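Local atomic coordinates of SG7.AF (Anopheles freeborni, PDB entry 6XL7), a protein that acts in mosquito saliva to inhibit the alternative pathway of host complement, targeting the activated C3-convertase complex C3bBb and leaving the classical pathway unaffected. Residues A1-R13 with L41-L54. Numbering follows the deposited sequence. Where two conformers were deposited one is given.
Sequences ARKHVQELLKTFR and LTKKVLNYWDDVKL. With SO4 (sulfate ion), chain B.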
ATOM      1  N   ALA A   1     -16.568 -11.945   0.004  1.00 12.18           N
ATOM      2  CA  ALA A   1     -17.008 -12.443  -1.294  1.00 11.87           C
ATOM      3  C   ALA A   1     -16.366 -11.633  -2.421  1.00 11.75           C
ATOM      4  O   ALA A   1     -15.615 -10.696  -2.161  1.00 12.33           O
ATOM      5  CB  ALA A   1     -18.517 -12.373  -1.375  1.00 13.62           C
ATOM      6  N   ARG A   2     -16.682 -12.012  -3.668  1.00 13.62           N
ATOM      7  CA  ARG A   2     -16.118 -11.318  -4.823  1.00 12.82           C
ATOM      8  C   ARG A   2     -16.408  -9.821  -4.775  1.00 12.20           C
ATOM      9  O   ARG A   2     -15.540  -9.009  -5.112  1.00 12.66           O
ATOM     10  CB  ARG A   2     -16.673 -11.922  -6.113  1.00 14.83           C
ATOM     11  CG  ARG A   2     -16.148 -11.230  -7.383  1.00 15.27           C
ATOM     12  CD  ARG A   2     -16.803 -11.790  -8.636  1.00 16.29           C
ATOM     13  NE  ARG A   2     -18.255 -11.894  -8.511  1.00 21.36           N
ATOM     14  CZ  ARG A   2     -19.106 -10.894  -8.712  1.00 29.58           C
ATOM     15  NH1 ARG A   2     -20.407 -11.099  -8.553  1.00 34.23           N
ATOM     16  NH2 ARG A   2     -18.662  -9.695  -9.069  1.00 29.15           N
ATOM     17  N   LYS A   3     -17.621  -9.433  -4.367  1.00 13.86           N
ATOM     18  CA  LYS A   3     -17.940  -8.003  -4.314  1.00 14.41           C
ATOM     19  C   LYS A   3     -17.003  -7.245  -3.387  1.00 13.13           C
ATOM     20  O   LYS A   3     -16.670  -6.082  -3.654  1.00 13.53           O
ATOM     21  CB  LYS A   3     -19.399  -7.776  -3.915  1.00 15.65           C
ATOM     22  CG  LYS A   3     -19.727  -8.165  -2.477  1.00 18.93           C
ATOM     23  CD  LYS A   3     -21.199  -7.917  -2.137  1.00 23.85           C
ATOM     24  CE  LYS A   3     -21.463  -6.459  -1.842  1.00 34.73           C
ATOM     25  NZ  LYS A   3     -22.893  -6.228  -1.487  1.00 41.71           N
ATOM     26  N   HIS A   4     -16.545  -7.883  -2.308  1.00 11.37           N
ATOM     27  CA  HIS A   4     -15.616  -7.226  -1.397  1.00 11.21           C
ATOM     28  C   HIS A   4     -14.227  -7.105  -2.002  1.00 10.88           C
ATOM     29  O   HIS A   4     -13.525  -6.114  -1.758  1.00 11.35           O
ATOM     30  CB  HIS A   4     -15.564  -7.981  -0.072  1.00 10.69           C
ATOM     31  CG  HIS A   4     -16.906  -8.145   0.543  1.00 11.58           C
ATOM     32  ND1 HIS A   4     -17.634  -9.310   0.436  1.00 11.72           N
ATOM     33  CD2 HIS A   4     -17.696  -7.261   1.197  1.00 11.60           C
ATOM     34  CE1 HIS A   4     -18.800  -9.150   1.035  1.00 12.35           C
ATOM     35  NE2 HIS A   4     -18.862  -7.916   1.507  1.00 13.83           N
ATOM     36  N   VAL A   5     -13.805  -8.111  -2.773  1.00 10.54           N
ATOM     37  CA  VAL A   5     -12.560  -7.997  -3.524  1.00 11.23           C
ATOM     38  C   VAL A   5     -12.627  -6.798  -4.459  1.00 10.98           C
ATOM     39  O   VAL A   5     -11.700  -5.980  -4.511  1.00 10.98           O
ATOM     40  CB  VAL A   5     -12.261  -9.303  -4.281  1.00 12.07           C
ATOM     41  CG1 VAL A   5     -11.008  -9.130  -5.145  1.00 13.09           C
ATOM     42  CG2 VAL A   5     -12.068 -10.453  -3.280  1.00 13.55           C
ATOM     43  N   GLN A   6     -13.745  -6.656  -5.176  1.00 11.81           N
ATOM     44  CA  GLN A   6     -13.873  -5.538  -6.107  1.00 11.80           C
ATOM     45  C   GLN A   6     -13.849  -4.197  -5.381  1.00 11.47           C
ATOM     46  O   GLN A   6     -13.183  -3.259  -5.837  1.00 12.12           O
ATOM     47  CB  GLN A   6     -15.127  -5.676  -6.959  1.00 13.22           C
ATOM     48  CG  GLN A   6     -15.178  -4.611  -8.067  1.00 14.65           C
ATOM     49  CD  GLN A   6     -16.433  -4.666  -8.894  1.00 20.18           C
ATOM     50  OE1 GLN A   6     -17.001  -3.631  -9.251  1.00 28.40           O
ATOM     51  NE2 GLN A   6     -16.865  -5.868  -9.237  1.00 15.12           N
ATOM     52  N   GLU A   7     -14.563  -4.083  -4.255  1.00 11.60           N
ATOM     53  CA  GLU A   7     -14.569  -2.821  -3.520  1.00 11.91           C
ATOM     54  C   GLU A   7     -13.181  -2.506  -2.974  1.00 13.18           C
ATOM     55  O   GLU A   7     -12.731  -1.352  -2.997  1.00 13.14           O
ATOM     56  CB  GLU A   7     -15.604  -2.860  -2.392  1.00 13.48           C
ATOM     57  CG  GLU A   7     -15.678  -1.514  -1.655  1.00 15.19           C
ATOM     58  CD  GLU A   7     -16.735  -1.452  -0.575  1.00 20.89           C
ATOM     59  OE1 GLU A   7     -17.379  -2.484  -0.290  1.00 20.53           O
ATOM     60  OE2 GLU A   7     -16.914  -0.350  -0.007  1.00 23.24           O
ATOM     61  N   LEU A   8     -12.471  -3.526  -2.501  1.00 10.92           N
ATOM     62  CA  LEU A   8     -11.112  -3.321  -2.035  1.00 11.67           C
ATOM     63  C   LEU A   8     -10.198  -2.891  -3.180  1.00 10.81           C
ATOM     64  O   LEU A   8      -9.357  -1.997  -3.015  1.00 12.69           O
ATOM     65  CB  LEU A   8     -10.623  -4.605  -1.375  1.00 13.48           C
ATOM     66  CG  LEU A   8      -9.225  -4.562  -0.780  1.00 13.49           C
ATOM     67  CD1 LEU A   8      -9.186  -3.653   0.445  1.00 14.41           C
ATOM     68  CD2 LEU A   8      -8.808  -5.971  -0.412  1.00 17.37           C
ATOM     69  N   LEU A   9     -10.336  -3.516  -4.349  1.00 11.85           N
ATOM     70  CA  LEU A   9      -9.486  -3.135  -5.476  1.00 12.95           C
ATOM     71  C   LEU A   9      -9.831  -1.746  -6.004  1.00 12.17           C
ATOM     72  O   LEU A   9      -8.942  -1.037  -6.496  1.00 14.01           O
ATOM     73  CB  LEU A   9      -9.534  -4.202  -6.571  1.00 13.50           C
ATOM     74  CG  LEU A   9      -8.878  -5.499  -6.080  1.00 12.17           C
ATOM     75  CD1 LEU A   9      -9.064  -6.612  -7.076  1.00 14.23           C
ATOM     76  CD2 LEU A   9      -7.391  -5.286  -5.800  1.00 16.34           C
ATOM     77  N   LYS A  10     -11.094  -1.333  -5.892  1.00 11.13           N
ATOM     78  CA  LYS A  10     -11.446   0.052  -6.188  1.00 13.38           C
ATOM     79  C   LYS A  10     -10.628   1.003  -5.325  1.00 14.95           C
ATOM     80  O   LYS A  10     -10.110   2.018  -5.813  1.00 17.33           O
ATOM     81  CB  LYS A  10     -12.939   0.247  -5.946  1.00 14.38           C
ATOM     82  CG  LYS A  10     -13.411   1.693  -6.002  1.00 16.67           C
ATOM     83  CD  LYS A  10     -14.909   1.741  -5.772  1.00 21.75           C
ATOM     84  CE  LYS A  10     -15.423   3.162  -5.676  1.00 34.75           C
ATOM     85  NZ  LYS A  10     -16.847   3.187  -5.246  1.00 41.92           N
ATOM     86  N   THR A  11     -10.462   0.659  -4.052  1.00 13.53           N
ATOM     87  CA  THR A  11      -9.639   1.462  -3.155  1.00 14.08           C
ATOM     88  C   THR A  11      -8.168   1.419  -3.560  1.00 15.23           C
ATOM     89  O   THR A  11      -7.477   2.445  -3.514  1.00 14.94           O
ATOM     90  CB  THR A  11      -9.868   0.994  -1.715  1.00 13.48           C
ATOM     91  OG1 THR A  11     -11.117   1.523  -1.254  1.00 24.35           O
ATOM     92  CG2 THR A  11      -8.768   1.469  -0.785  1.00 19.04           C
ATOM     93  N   PHE A  12      -7.659   0.252  -3.974  1.00 13.02           N
ATOM     94  CA  PHE A  12      -6.265   0.186  -4.407  1.00 14.89           C
ATOM     95  C   PHE A  12      -6.019   1.027  -5.651  1.00 14.94           C
ATOM     96  O   PHE A  12      -4.928   1.592  -5.808  1.00 16.01           O
ATOM     97  CB  PHE A  12      -5.806  -1.266  -4.622  1.00 15.76           C
ATOM     98  CG  PHE A  12      -5.368  -1.952  -3.360  1.00 13.15           C
ATOM     99  CD1 PHE A  12      -4.082  -1.775  -2.879  1.00 14.57           C
ATOM    100  CD2 PHE A  12      -6.243  -2.746  -2.639  1.00 14.73           C
ATOM    101  CE1 PHE A  12      -3.681  -2.378  -1.700  1.00 14.25           C
ATOM    102  CE2 PHE A  12      -5.842  -3.365  -1.460  1.00 14.37           C
ATOM    103  CZ  PHE A  12      -4.562  -3.168  -0.985  1.00 13.71           C
ATOM    104  N   ARG A  13      -7.012   1.129  -6.542  1.00 15.59           N
ATOM    105  CA  ARG A  13      -6.881   2.000  -7.707  1.00 16.07           C
ATOM    106  C   ARG A  13      -6.583   3.435  -7.294  1.00 17.73           C
ATOM    107  O   ARG A  13      -5.920   4.170  -8.034  1.00 19.02           O
ATOM    108  CB  ARG A  13      -8.152   1.917  -8.561  1.00 16.07           C
ATOM    109  CG  ARG A  13      -8.193   2.904  -9.713  1.00 17.57           C
ATOM    110  CD  ARG A  13      -9.334   2.608 -10.675  1.00 18.60           C
ATOM    111  NE  ARG A  13     -10.630   2.440 -10.021  1.00 18.38           N
ATOM    112  CZ  ARG A  13     -11.389   3.446  -9.597  1.00 19.49           C
ATOM    113  NH1 ARG A  13     -10.959   4.701  -9.726  1.00 20.42           N
ATOM    114  NH2 ARG A  13     -12.565   3.199  -9.034  1.00 17.86           N
ATOM    115  N   LEU A  41      -4.884  -8.619   1.878  1.00 11.53           N
ATOM    116  CA  LEU A  41      -6.210  -8.074   2.164  1.00 11.72           C
ATOM    117  C   LEU A  41      -7.276  -8.635   1.225  1.00 11.98           C
ATOM    118  O   LEU A  41      -8.419  -8.844   1.650  1.00 12.29           O
ATOM    119  CB  LEU A  41      -6.201  -6.545   2.157  1.00 11.16           C
ATOM    120  CG  LEU A  41      -5.395  -5.876   3.271  1.00 11.75           C
ATOM    121  CD1 LEU A  41      -5.405  -4.369   3.062  1.00 13.71           C
ATOM    122  CD2 LEU A  41      -5.940  -6.236   4.649  1.00 14.38           C
ATOM    123  N   THR A  42      -6.927  -8.871  -0.039  0.56 11.59           N
ATOM    124  CA  THR A  42      -7.864  -9.523  -0.941  0.56 11.74           C
ATOM    125  C   THR A  42      -8.241 -10.899  -0.418  0.56 11.93           C
ATOM    126  O   THR A  42      -9.421 -11.264  -0.393  0.56 12.33           O
ATOM    127  CB  THR A  42      -7.255  -9.624  -2.334  0.56 12.33           C
ATOM    128  OG1 THR A  42      -7.066  -8.308  -2.859  0.56 12.80           O
ATOM    129  CG2 THR A  42      -8.172 -10.395  -3.255  0.56 12.63           C
ATOM    130  N   LYS A  43      -7.241 -11.679   0.008  1.00 13.56           N
ATOM    131  CA  LYS A  43      -7.511 -13.004   0.559  1.00 15.32           C
ATOM    132  C   LYS A  43      -8.436 -12.918   1.763  1.00 14.22           C
ATOM    133  O   LYS A  43      -9.321 -13.766   1.939  1.00 16.99           O
ATOM    134  CB  LYS A  43      -6.210 -13.675   0.993  1.00 17.91           C
ATOM    135  CG  LYS A  43      -5.214 -14.019  -0.082  1.00 28.82           C
ATOM    136  CD  LYS A  43      -4.096 -14.833   0.570  1.00 39.68           C
ATOM    137  CE  LYS A  43      -2.903 -15.020  -0.328  1.00 43.88           C
ATOM    138  NZ  LYS A  43      -1.909 -15.947   0.284  1.00 40.60           N
ATOM    139  N   LYS A  44      -8.249 -11.903   2.604  1.00 14.20           N
ATOM    140  CA  LYS A  44      -9.075 -11.757   3.797  1.00 14.83           C
ATOM    141  C   LYS A  44     -10.533 -11.509   3.430  1.00 13.51           C
ATOM    142  O   LYS A  44     -11.441 -12.192   3.929  1.00 17.19           O
ATOM    143  CB  LYS A  44      -8.523 -10.609   4.637  1.00 15.87           C
ATOM    144  CG  LYS A  44      -9.227 -10.356   5.959  1.00 20.24           C
ATOM    145  CD  LYS A  44      -8.448  -9.289   6.735  1.00 27.11           C
ATOM    146  CE  LYS A  44      -9.104  -8.903   8.058  1.00 28.81           C
ATOM    147  NZ  LYS A  44      -9.029  -9.982   9.078  1.00 33.72           N
ATOM    148  N   VAL A  45     -10.785 -10.533   2.556  1.00 12.97           N
ATOM    149  CA  VAL A  45     -12.165 -10.148   2.276  1.00 13.52           C
ATOM    150  C   VAL A  45     -12.876 -11.154   1.397  1.00 14.61           C
ATOM    151  O   VAL A  45     -14.112 -11.185   1.387  1.00 14.22           O
ATOM    152  CB  VAL A  45     -12.291  -8.727   1.698  1.00 13.87           C
ATOM    153  CG1 VAL A  45     -11.557  -7.722   2.573  1.00 13.28           C
ATOM    154  CG2 VAL A  45     -11.824  -8.669   0.228  1.00 13.93           C
ATOM    155  N   LEU A  46     -12.135 -11.978   0.662  1.00 15.80           N
ATOM    156  CA  LEU A  46     -12.772 -13.032  -0.109  1.00 16.67           C
ATOM    157  C   LEU A  46     -13.657 -13.903   0.776  1.00 15.88           C
ATOM    158  O   LEU A  46     -14.713 -14.360   0.326  1.00 18.29           O
ATOM    159  CB  LEU A  46     -11.689 -13.870  -0.793  1.00 18.14           C
ATOM    160  CG  LEU A  46     -12.092 -14.861  -1.869  1.00 22.25           C
ATOM    161  CD1 LEU A  46     -12.999 -14.206  -2.899  1.00 18.11           C
ATOM    162  CD2 LEU A  46     -10.823 -15.392  -2.510  1.00 22.33           C
ATOM    163  N   ASN A  47     -13.261 -14.104   2.044  1.00 18.62           N
ATOM    164  CA  ASN A  47     -13.975 -14.975   2.981  1.00 22.87           C
ATOM    165  C   ASN A  47     -15.309 -14.417   3.447  1.00 18.59           C
ATOM    166  O   ASN A  47     -16.129 -15.176   3.970  1.00 22.73           O
ATOM    167  CB  ASN A  47     -13.140 -15.211   4.249  1.00 25.94           C
ATOM    168  CG  ASN A  47     -11.844 -15.958   3.990  1.00 41.03           C
ATOM    169  OD1 ASN A  47     -11.842 -17.182   3.839  1.00 45.99           O
ATOM    170  ND2 ASN A  47     -10.732 -15.232   3.960  1.00 38.15           N
ATOM    171  N   TYR A  48     -15.534 -13.121   3.306  1.00 15.66           N
ATOM    172  CA  TYR A  48     -16.694 -12.500   3.926  1.00 13.49           C
ATOM    173  C   TYR A  48     -17.971 -12.993   3.263  1.00 15.29           C
ATOM    174  O   TYR A  48     -18.007 -13.213   2.048  1.00 14.80           O
ATOM    175  CB  TYR A  48     -16.600 -10.995   3.740  1.00 13.03           C
ATOM    176  CG  TYR A  48     -15.479 -10.325   4.502  1.00 12.36           C
ATOM    177  CD1 TYR A  48     -14.761 -11.007   5.487  1.00 12.96           C
ATOM    178  CD2 TYR A  48     -15.154  -9.005   4.243  1.00 13.37           C
ATOM    179  CE1 TYR A  48     -13.735 -10.376   6.187  1.00 14.11           C
ATOM    180  CE2 TYR A  48     -14.150  -8.372   4.941  1.00 13.31           C
ATOM    181  CZ  TYR A  48     -13.442  -9.060   5.899  1.00 13.54           C
ATOM    182  OH  TYR A  48     -12.444  -8.395   6.586  1.00 16.83           O
ATOM    183  N   TRP A  49     -19.034 -13.147   4.053  1.00 13.06           N
ATOM    184  CA  TRP A  49     -20.315 -13.492   3.460  1.00 13.32           C
ATOM    185  C   TRP A  49     -20.817 -12.354   2.586  1.00 13.22           C
ATOM    186  O   TRP A  49     -20.366 -11.206   2.676  1.00 12.49           O
ATOM    187  CB  TRP A  49     -21.386 -13.793   4.517  1.00 15.08           C
ATOM    188  CG  TRP A  49     -21.991 -15.158   4.398  1.00 13.92           C
ATOM    189  CD1 TRP A  49     -23.226 -15.496   3.915  1.00 15.43           C
ATOM    190  CD2 TRP A  49     -21.364 -16.372   4.788  1.00 14.67           C
ATOM    191  NE1 TRP A  49     -23.397 -16.858   3.989  1.00 15.28           N
ATOM    192  CE2 TRP A  49     -22.261 -17.421   4.519  1.00 15.57           C
ATOM    193  CE3 TRP A  49     -20.112 -16.671   5.337  1.00 16.86           C
ATOM    194  CZ2 TRP A  49     -21.947 -18.753   4.788  1.00 16.70           C
ATOM    195  CZ3 TRP A  49     -19.806 -17.969   5.605  1.00 17.40           C
ATOM    196  CH2 TRP A  49     -20.705 -19.001   5.324  1.00 16.93           C
ATOM    197  N   ASP A  50     -21.815 -12.691   1.770  1.00 18.26           N
ATOM    198  CA  ASP A  50     -22.221 -11.838   0.665  1.00 17.45           C
ATOM    199  C   ASP A  50     -22.573 -10.416   1.112  1.00 17.39           C
ATOM    200  O   ASP A  50     -22.360  -9.463   0.357  1.00 20.00           O
ATOM    201  CB  ASP A  50     -23.419 -12.477  -0.063  1.00 21.43           C
ATOM    202  CG  ASP A  50     -23.277 -14.008  -0.281  1.00 29.06           C
ATOM    203  OD1 ASP A  50     -22.388 -14.675   0.314  1.00 24.22           O
ATOM    204  OD2 ASP A  50     -24.058 -14.553  -1.097  1.00 30.27           O
ATOM    205  N   ASP A  51     -23.107 -10.236   2.326  1.00 13.91           N
ATOM    206  CA  ASP A  51     -23.627  -8.933   2.732  1.00 13.89           C
ATOM    207  C   ASP A  51     -22.824  -8.250   3.842  1.00 12.61           C
ATOM    208  O   ASP A  51     -23.312  -7.295   4.460  1.00 15.17           O
ATOM    209  CB  ASP A  51     -25.118  -9.020   3.050  1.00 14.79           C
ATOM    210  CG  ASP A  51     -25.948  -9.240   1.804  1.00 19.72           C
ATOM    211  OD1 ASP A  51     -26.341  -8.235   1.170  1.00 26.78           O
ATOM    212  OD2 ASP A  51     -26.162 -10.410   1.428  1.00 16.82           O
ATOM    213  N   VAL A  52     -21.588  -8.689   4.083  1.00 12.19           N
ATOM    214  CA  VAL A  52     -20.694  -7.913   4.937  1.00 12.02           C
ATOM    215  C   VAL A  52     -20.533  -6.512   4.360  1.00 13.83           C
ATOM    216  O   VAL A  52     -20.444  -6.327   3.137  1.00 13.31           O
ATOM    217  CB  VAL A  52     -19.335  -8.621   5.068  1.00 11.47           C
ATOM    218  CG1 VAL A  52     -18.331  -7.715   5.764  1.00 13.57           C
ATOM    219  CG2 VAL A  52     -19.477  -9.920   5.843  1.00 13.12           C
ATOM    220  N   LYS A  53     -20.507  -5.512   5.242  1.00 13.05           N
ATOM    221  CA  LYS A  53     -20.254  -4.127   4.853  1.00 12.73           C
ATOM    222  C   LYS A  53     -18.827  -3.743   5.231  1.00 14.45           C
ATOM    223  O   LYS A  53     -18.389  -3.989   6.362  1.00 14.24           O
ATOM    224  CB  LYS A  53     -21.242  -3.176   5.529  1.00 15.04           C
ATOM    225  CG  LYS A  53     -21.106  -1.721   5.076  1.00 21.65           C
ATOM    226  CD  LYS A  53     -22.094  -0.812   5.797  1.00 29.71           C
ATOM    227  CE  LYS A  53     -21.868   0.640   5.417  1.00 36.80           C
ATOM    228  NZ  LYS A  53     -21.949   0.835   3.942  1.00 44.21           N
ATOM    229  N   LEU A  54     -18.097  -3.163   4.281  1.00 12.89           N
ATOM    230  CA  LEU A  54     -16.761  -2.646   4.552  1.00 12.11           C
ATOM    231  C   LEU A  54     -16.846  -1.209   5.051  1.00 12.64           C
ATOM    232  O   LEU A  54     -17.724  -0.442   4.651  1.00 14.21           O
ATOM    233  CB  LEU A  54     -15.889  -2.678   3.291  1.00 12.59           C
ATOM    234  CG  LEU A  54     -15.710  -4.046   2.622  1.00 12.61           C
ATOM    235  CD1 LEU A  54     -14.662  -3.948   1.509  1.00 13.29           C
ATOM    236  CD2 LEU A  54     -15.323  -5.120   3.629  1.00 16.69           C
TER
HETATM  237  S   SO4 B 201     -13.912   6.658  -8.294  1.00 33.91           S
HETATM  238  O1  SO4 B 201     -14.407   7.263  -9.527  1.00 39.98           O
HETATM  239  O2  SO4 B 201     -14.475   7.366  -7.148  1.00 43.77           O
HETATM  240  O3  SO4 B 201     -12.458   6.755  -8.247  1.00 40.34           O
HETATM  241  O4  SO4 B 201     -14.324   5.255  -8.249  1.00 38.12           O
HETATM  242  O   HOH W   1     -19.247  -2.683   1.711  1.00 19.39           O
HETATM  243  O   HOH W   2     -18.522   0.157   1.966  1.00 28.80           O
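Ala1 and His4 meet Val45, Tyr48 and Val52 where the start of the N-terminal helix 2-13 docks against the C-terminal part of helix 23-46 and the loop that follows; helix 2-13 runs roughly antiparallel to segment 41-46, at 147°, and the contact illustrates how a chain terminus can be held by carbonyl groups at a helix C-terminal end. The nitrogen of Ala1 donates to Tyr48 O at 2.8 Å, to Val45 O at 2.9 Å and to Leu46 O at 3.1 Å. It also donates to His4 ND1; an ammonium has three hydrogens for these four acceptors, so at least one must be shared, and the Leu46 O bond, well above the carbonyl plane, has the poorest geometry. On the same ring, His4 NE2 donates to Val52 O (2.8 Å, 155° at the hydrogen). With both ring nitrogens engaged, the imidazole's rotation is fixed. Tyr48 CB lies over one of its faces, the tyrosine ring presents an edge to it, and Lys3 CG lies over the opposite face. Between the helices, Val5 CG1 meets Thr42 CG2 at 3.6 Å. Leu8 extends away from its own N (chi1 -178°), and CD2 comes to 3.7 Å from Leu41 CB. Glu7 lies alongside Leu54, and two waters link its carboxylate to Leu54 N and O. Beyond this contact, Phe12 and Thr11 pack on helix 56-77, Leu41 touches helix 89-113, and Lys53 pairs with Thr116 in the small antiparallel sheet.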